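Local coordinates for protein acyl-CoA dehydrogenase (Thermus thermophilus, PDB 2Z1Q) that probably catalyses the FAD-dependent α,β-dehydrogenation of saturated acyl-CoA thioesters to 2,3-dehydroacyl-CoA, passing the electrons to an acceptor, at residues R392-R395 against I396-G399; N258-N261 against V262-K266; V557-R560 against R561-A564. One frame throughout, in Å; residues are numbered along the deposited sequence.

Contact 1. Residues R392-R395 against I396-G399. With FAD (flavin-adenine dinucleotide), chain D.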
# COMPACT_ATOMS: atom_id res chain seq x y z
N ARG B 392 -5.19 3.54 5.57
CA ARG B 392 -4.06 4.42 5.32
C ARG B 392 -3.68 5.39 6.46
O ARG B 392 -2.50 5.62 6.72
CB ARG B 392 -4.31 5.21 4.02
CG ARG B 392 -3.08 5.36 3.12
CD ARG B 392 -1.92 5.70 3.98
NE ARG B 392 -0.60 5.54 3.41
CZ ARG B 392 0.49 5.69 4.16
NH1 ARG B 392 1.70 5.56 3.64
NH2 ARG B 392 0.33 5.94 5.45
N ILE B 393 -4.68 5.95 7.14
CA ILE B 393 -4.40 6.91 8.22
C ILE B 393 -3.68 6.31 9.43
O ILE B 393 -2.94 7.00 10.13
CB ILE B 393 -5.73 7.58 8.69
CG1 ILE B 393 -5.42 8.81 9.56
CG2 ILE B 393 -6.58 6.58 9.47
CD1 ILE B 393 -4.60 9.88 8.85
N ASN B 394 -3.86 5.01 9.66
CA ASN B 394 -3.25 4.37 10.81
C ASN B 394 -1.75 4.45 11.02
O ASN B 394 -1.30 4.53 12.16
CB ASN B 394 -3.74 2.93 10.88
CG ASN B 394 -5.22 2.87 11.13
OD1 ASN B 394 -5.71 3.48 12.09
ND2 ASN B 394 -5.95 2.18 10.28
N ARG B 395 -0.98 4.44 9.94
CA ARG B 395 0.48 4.54 10.04
C ARG B 395 0.90 5.97 10.39
O ARG B 395 2.10 6.25 10.55
CB ARG B 395 1.12 4.09 8.73
CG ARG B 395 0.96 2.60 8.44
CD ARG B 395 0.95 2.32 6.93
NE ARG B 395 2.20 2.69 6.27
CZ ARG B 395 2.36 2.73 4.95
NH1 ARG B 395 1.37 2.42 4.14
NH2 ARG B 395 3.53 3.08 4.44
N ILE B 396 -0.07 6.86 10.52
CA ILE B 396 0.20 8.26 10.86
C ILE B 396 -0.28 8.59 12.28
O ILE B 396 0.44 9.26 13.03
CB ILE B 396 -0.44 9.19 9.84
CG1 ILE B 396 0.18 8.90 8.48
CG2 ILE B 396 -0.25 10.66 10.22
CD1 ILE B 396 -0.41 9.68 7.38
N PHE B 397 -1.47 8.10 12.63
CA PHE B 397 -2.08 8.27 13.95
C PHE B 397 -1.19 7.79 15.10
O PHE B 397 -0.37 6.89 14.93
CB PHE B 397 -3.39 7.46 14.06
CG PHE B 397 -4.61 8.14 13.48
CD1 PHE B 397 -4.62 9.50 13.27
CD2 PHE B 397 -5.76 7.40 13.21
CE1 PHE B 397 -5.76 10.13 12.80
CE2 PHE B 397 -6.92 8.03 12.74
CZ PHE B 397 -6.92 9.39 12.54
N GLU B 398 -1.40 8.37 16.28
CA GLU B 398 -0.65 7.99 17.48
C GLU B 398 0.85 8.06 17.24
O GLU B 398 1.60 7.22 17.75
CB GLU B 398 -1.01 6.56 17.90
CG GLU B 398 -2.50 6.24 17.88
CD GLU B 398 -3.28 7.05 18.89
OE1 GLU B 398 -4.49 7.27 18.65
OE2 GLU B 398 -2.71 7.47 19.92
N GLY B 399 1.28 9.05 16.47
CA GLY B 399 2.69 9.16 16.14
C GLY B 399 2.88 8.33 14.88
O GLY B 399 2.34 7.22 14.77
PA FAD D . 4.42 15.87 8.86
O1A FAD D . 3.18 15.38 8.33
O2A FAD D . 4.59 17.29 9.58
O5B FAD D . 5.50 14.80 9.22
C5B FAD D . 6.14 14.34 8.03
C4B FAD D . 7.21 13.46 8.64
O4B FAD D . 7.18 13.00 9.94
C3B FAD D . 8.01 12.41 7.74
O3B FAD D . 9.02 13.08 6.98
C2B FAD D . 8.52 11.59 9.00
O2B FAD D . 9.75 10.87 8.82
C1B FAD D . 8.55 12.85 9.81
N9A FAD D . 9.30 13.00 11.02
C8A FAD D . 8.86 13.82 12.02
N7A FAD D . 9.71 13.84 12.99
C5A FAD D . 10.74 13.02 12.69
C6A FAD D . 11.95 12.65 13.35
N6A FAD D . 12.23 13.18 14.60
N1A FAD D . 12.78 11.78 12.72
C2A FAD D . 12.51 11.30 11.51
N3A FAD D . 11.41 11.64 10.88
C4A FAD D . 10.50 12.48 11.39
N1 FAD D . -4.64 15.86 16.13
C2 FAD D . -5.12 16.11 17.36
O2 FAD D . -4.46 16.80 18.12
N3 FAD D . -6.33 15.65 17.79
C4 FAD D . -7.14 14.89 16.99
O4 FAD D . -8.22 14.48 17.37
C4X FAD D . -6.68 14.59 15.61
N5 FAD D . -7.41 13.88 14.73
C5X FAD D . -6.98 13.67 13.47
C6 FAD D . -7.79 12.97 12.51
C7 FAD D . -7.34 12.79 11.19
C7M FAD D . -8.22 12.08 10.19
C8 FAD D . -6.06 13.29 10.80
C8M FAD D . -5.54 13.14 9.39
C9 FAD D . -5.26 13.96 11.71
C9A FAD D . -5.70 14.16 13.05
N10 FAD D . -4.88 14.88 13.95
C10 FAD D . -5.33 15.14 15.23
C1' FAD D . -3.62 15.35 13.44
C2' FAD D . -2.40 14.51 13.83
O2' FAD D . -2.17 14.55 15.23
C3' FAD D . -1.33 15.17 13.03
O3' FAD D . -1.68 15.02 11.62
C4' FAD D . 0.05 14.59 13.19
O4' FAD D . 0.56 14.68 14.52
C5' FAD D . 0.81 15.40 12.20
O5' FAD D . 2.10 15.06 12.06
P FAD D . 2.42 15.91 10.75
O1P FAD D . 1.40 15.55 9.72
O2P FAD D . 2.34 17.51 11.05
O3P FAD D . 3.91 15.38 10.33
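The carbonyl oxygen I393 O is gripped by two backbone N-H groups, those of I396 and F397, in the turn by which the chain leaves helix 383-392 and enters a flavin-binding loop of the C-terminal acyl-CoA dehydrogenase domain. I396 N stands above the carbonyl plane at 2.9 Å from I393 O, whereas F397 N comes in nearly along the C=O axis at 3.1 Å from the same oxygen. The double grip fixes the turn and brings the side chains of I393 and F397 together. I393 CG1 is swung anti to its own nitrogen (chi1 -166°), which lays it over one face of the F397 ring, 3.5 Å from the centroid and only 15° off the normal, a CH-pi contact; CG2 approaches CE2 of the same ring. A branched aliphatic chain suits this place because it can blanket the aromatic face and still extend a methyl, CD1, to within 3.4 Å of the flavin methyl FAD C8M. The phenyl ring in turn meets the cofactor edge-on, so both pocket residues touch the dimethylbenzene end of the isoalloxazine. On the polar side, the guanidinium groups of R392 and R395 lie close together because both form salt bridges to D367 of the second subunit; that shared carboxylate, with D363 of the same chain beside R395, probably offsets their like charge. At the backbone angles of G399 a CB would be jammed against E398 O, which suits glycine. Where F397 meets the flavin, its CE1 stops 3.5 Å from FAD C7.

Contact 2. Residues N258-N261 against V262-K266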
# COMPACT_ATOMS: atom_id res chain seq x y z
N ASN B 258 1.26 10.73 28.12
CA ASN B 258 0.55 9.60 28.71
C ASN B 258 -0.64 9.10 27.92
O ASN B 258 -0.91 7.89 27.91
CB ASN B 258 0.10 9.92 30.13
CG ASN B 258 1.24 9.86 31.10
OD1 ASN B 258 1.88 10.88 31.39
ND2 ASN B 258 1.55 8.67 31.59
N VAL B 259 -1.37 9.99 27.26
CA VAL B 259 -2.52 9.53 26.50
C VAL B 259 -2.04 8.70 25.29
O VAL B 259 -2.71 7.76 24.88
CB VAL B 259 -3.42 10.70 26.05
CG1 VAL B 259 -3.90 11.46 27.29
CG2 VAL B 259 -2.68 11.62 25.08
N LEU B 260 -0.87 9.04 24.76
CA LEU B 260 -0.33 8.31 23.63
C LEU B 260 -0.14 6.82 23.91
O LEU B 260 -0.31 6.01 23.00
CB LEU B 260 1.02 8.93 23.18
CG LEU B 260 0.94 10.10 22.19
CD1 LEU B 260 2.27 10.86 22.18
CD2 LEU B 260 0.60 9.58 20.80
N ASN B 261 0.20 6.44 25.14
CA ASN B 261 0.38 5.02 25.43
C ASN B 261 -0.89 4.22 25.21
O ASN B 261 -0.86 3.13 24.65
CB ASN B 261 0.88 4.79 26.86
CG ASN B 261 2.30 5.28 27.08
OD1 ASN B 261 3.12 5.28 26.16
ND2 ASN B 261 2.60 5.70 28.31
N VAL B 262 -2.03 4.76 25.65
CA VAL B 262 -3.30 4.07 25.51
C VAL B 262 -3.75 4.10 24.05
O VAL B 262 -4.24 3.10 23.51
CB VAL B 262 -4.36 4.73 26.38
CG1 VAL B 262 -5.74 4.15 26.06
CG2 VAL B 262 -3.99 4.54 27.84
N GLY B 263 -3.60 5.26 23.43
CA GLY B 263 -4.00 5.38 22.05
C GLY B 263 -3.28 4.37 21.17
O GLY B 263 -3.86 3.81 20.25
N ARG B 264 -2.01 4.11 21.47
CA ARG B 264 -1.27 3.17 20.65
C ARG B 264 -1.72 1.73 20.76
O ARG B 264 -1.87 1.05 19.74
CB ARG B 264 0.22 3.29 20.94
CG ARG B 264 0.81 4.61 20.46
CD ARG B 264 2.20 4.86 21.02
NE ARG B 264 2.75 6.12 20.51
CZ ARG B 264 3.81 6.74 21.00
NH1 ARG B 264 4.23 7.88 20.46
NH2 ARG B 264 4.46 6.23 22.03
N TYR B 265 -1.95 1.23 21.97
CA TYR B 265 -2.36 -0.16 22.00
C TYR B 265 -3.80 -0.35 21.56
O TYR B 265 -4.14 -1.40 21.02
CB TYR B 265 -2.08 -0.80 23.35
CG TYR B 265 -2.85 -0.25 24.51
CD1 TYR B 265 -4.22 -0.51 24.66
CD2 TYR B 265 -2.20 0.47 25.51
CE1 TYR B 265 -4.91 -0.08 25.79
CE2 TYR B 265 -2.88 0.90 26.64
CZ TYR B 265 -4.23 0.63 26.77
OH TYR B 265 -4.87 1.01 27.93
N LYS B 266 -4.65 0.66 21.77
CA LYS B 266 -6.05 0.53 21.34
C LYS B 266 -6.08 0.58 19.80
O LYS B 266 -6.88 -0.11 19.17
CB LYS B 266 -6.92 1.66 21.93
CG LYS B 266 -7.07 1.59 23.46
CD LYS B 266 -8.13 2.54 24.00
CE LYS B 266 -9.51 2.19 23.44
NZ LYS B 266 -10.57 3.13 23.92
O HOH W 1 3.56 4.27 23.65
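Water 1 joins the side chains of N261 and R264, three residues apart: it donates to N261 OD1 and accepts from R264 NH2, each at 2.7 Å, and lies at the edge of the guanidinium in its plane. An asparagine suits this position because its other end, ND2, can at the same time bond E345, which fixes the rotation of the amide; R264 NE likewise has a partner elsewhere, the carbonyl E398 O. In the backbone, G263 N bonds V259 O at 3.0 Å and almost straight (172°), and R264 N bonds L260 O at 3.0 Å. Further out, the R264 chain runs extended across L260, passing its CG 3.1 Å from L260 O and placing the guanidinium face over L260 CB, while L260 CD1 and CD2 each come 4.0 Å from R264 NH1. A leucine here would probably cost the water its bridge to the arginine and E398 O one of its two donors, the other being N404 ND2, and uncover L260. The bare CA of G263 lies against the E398 carboxylate. Y265 takes the chi1 uncommon in helices (65°), which folds its ring back over V262 O and sets CD2 3.1 Å from N261 O. The i to i+4 bonds from G263 N and R264 N are those of an alpha helix, the long helix 252-288 that opens the helical C-terminal domain of acyl-CoA dehydrogenases.

Contact 3. Residues V557-R560 against R561-A564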
# COMPACT_ATOMS: atom_id res chain seq x y z
N VAL B 557 5.08 -22.59 0.98
CA VAL B 557 4.01 -22.88 0.06
C VAL B 557 3.01 -23.79 0.74
O VAL B 557 1.82 -23.49 0.81
CB VAL B 557 4.56 -23.54 -1.19
CG1 VAL B 557 3.45 -23.72 -2.21
CG2 VAL B 557 5.69 -22.69 -1.75
N ALA B 558 3.51 -24.91 1.28
CA ALA B 558 2.66 -25.88 1.97
C ALA B 558 1.94 -25.24 3.15
O ALA B 558 0.73 -25.35 3.27
CB ALA B 558 3.50 -27.06 2.46
N LEU B 559 2.69 -24.57 4.01
CA LEU B 559 2.09 -23.97 5.19
C LEU B 559 1.05 -22.90 4.87
O LEU B 559 -0.03 -22.90 5.48
CB LEU B 559 3.17 -23.41 6.13
CG LEU B 559 4.15 -24.43 6.74
CD1 LEU B 559 5.12 -23.71 7.67
CD2 LEU B 559 3.40 -25.49 7.52
N ARG B 560 1.34 -22.00 3.94
CA ARG B 560 0.36 -20.98 3.61
C ARG B 560 -0.88 -21.64 3.03
O ARG B 560 -2.00 -21.27 3.39
CB ARG B 560 0.94 -19.98 2.60
CG ARG B 560 2.00 -19.04 3.19
CD ARG B 560 2.08 -17.81 2.30
NE ARG B 560 3.13 -16.87 2.68
CZ ARG B 560 4.37 -16.88 2.19
NH1 ARG B 560 4.74 -17.78 1.29
NH2 ARG B 560 5.24 -15.96 2.59
N ARG B 561 -0.70 -22.63 2.16
CA ARG B 561 -1.86 -23.30 1.58
C ARG B 561 -2.73 -23.92 2.67
O ARG B 561 -3.96 -23.93 2.57
CB ARG B 561 -1.44 -24.38 0.59
CG ARG B 561 -0.96 -23.82 -0.74
CD ARG B 561 -0.97 -24.90 -1.79
NE ARG B 561 -0.60 -24.39 -3.11
CZ ARG B 561 -0.78 -25.06 -4.24
NH1 ARG B 561 -1.33 -26.27 -4.21
NH2 ARG B 561 -0.41 -24.53 -5.40
N GLN B 562 -2.09 -24.44 3.71
CA GLN B 562 -2.79 -25.06 4.83
C GLN B 562 -3.64 -24.01 5.57
O GLN B 562 -4.78 -24.28 5.95
CB GLN B 562 -1.77 -25.70 5.79
CG GLN B 562 -2.38 -26.38 7.00
CD GLN B 562 -1.35 -27.11 7.88
OE1 GLN B 562 -1.68 -27.57 8.97
NE2 GLN B 562 -0.11 -27.20 7.40
N ALA B 563 -3.07 -22.82 5.76
CA ALA B 563 -3.76 -21.71 6.43
C ALA B 563 -4.92 -21.23 5.55
O ALA B 563 -6.03 -20.98 6.04
CB ALA B 563 -2.77 -20.56 6.68
N ALA B 564 -4.65 -21.10 4.25
CA ALA B 564 -5.64 -20.69 3.27
C ALA B 564 -6.87 -21.58 3.38
O ALA B 564 -7.98 -21.10 3.62
CB ALA B 564 -5.06 -20.78 1.85
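R561 meets V557 one turn earlier, through its backbone and along its side chain. R561 N bonds V557 O at 3.0 Å, and the aliphatic part of the arginine then passes that same oxygen, with CG only 3.2 Å from V557 O. With CG anti to the carbonyl carbon (chi1 -75°) and the chain extended from there to NE, the arginine runs beside the valine, where R561 NE comes 4.2 Å from V557 CG1. Length is what the position needs, because the charged end finds E477 of the second subunit in a salt bridge through NE. R560 belongs to a different side of the helix: its equally extended chain carries NE to a salt bridge with E308 on helix 300-331. The backbone bonds are those of a regular alpha helix, 556-570, the last in the chain, in which V557, A558, L559 and R560 each offer a carbonyl to the N-H four residues on. The bond from A564 N to R560 O is the shortest of the four, 2.8 Å and close to straight at 167°. A563 and A564 carry no more than a methyl, and pack against helices 505-528 and 300-331 respectively. On the more open flank, Q562 lies alongside L559, pointing the same way, its stretched chain setting NE2 3.9 Å from L559 CD2, while the leucine itself packs on I512 of helix 505-528.

Overall arrangement
Each contact is local, within a turn or two of continuous chain, and from the N terminus they come in series as contact 2, contact 1 and contact 3, neither nesting nor crossing. Contact 2 lies within helix 252-288; contact 1 follows far along the chain, in the loop between helices 383-392 and 401-407, yet folds back to touch it. Their centres are 13 Å apart, and E398 rests on residues 260-264, tying the flavin-side loop to the long helix. Contact 3, on the final helix 556-570, is remote: its centre lies 31 Å from that of contact 1, with no touch. Contacts 1 and 3 both engage the second subunit, at separate places, whereas contact 2 stays inside its own chain.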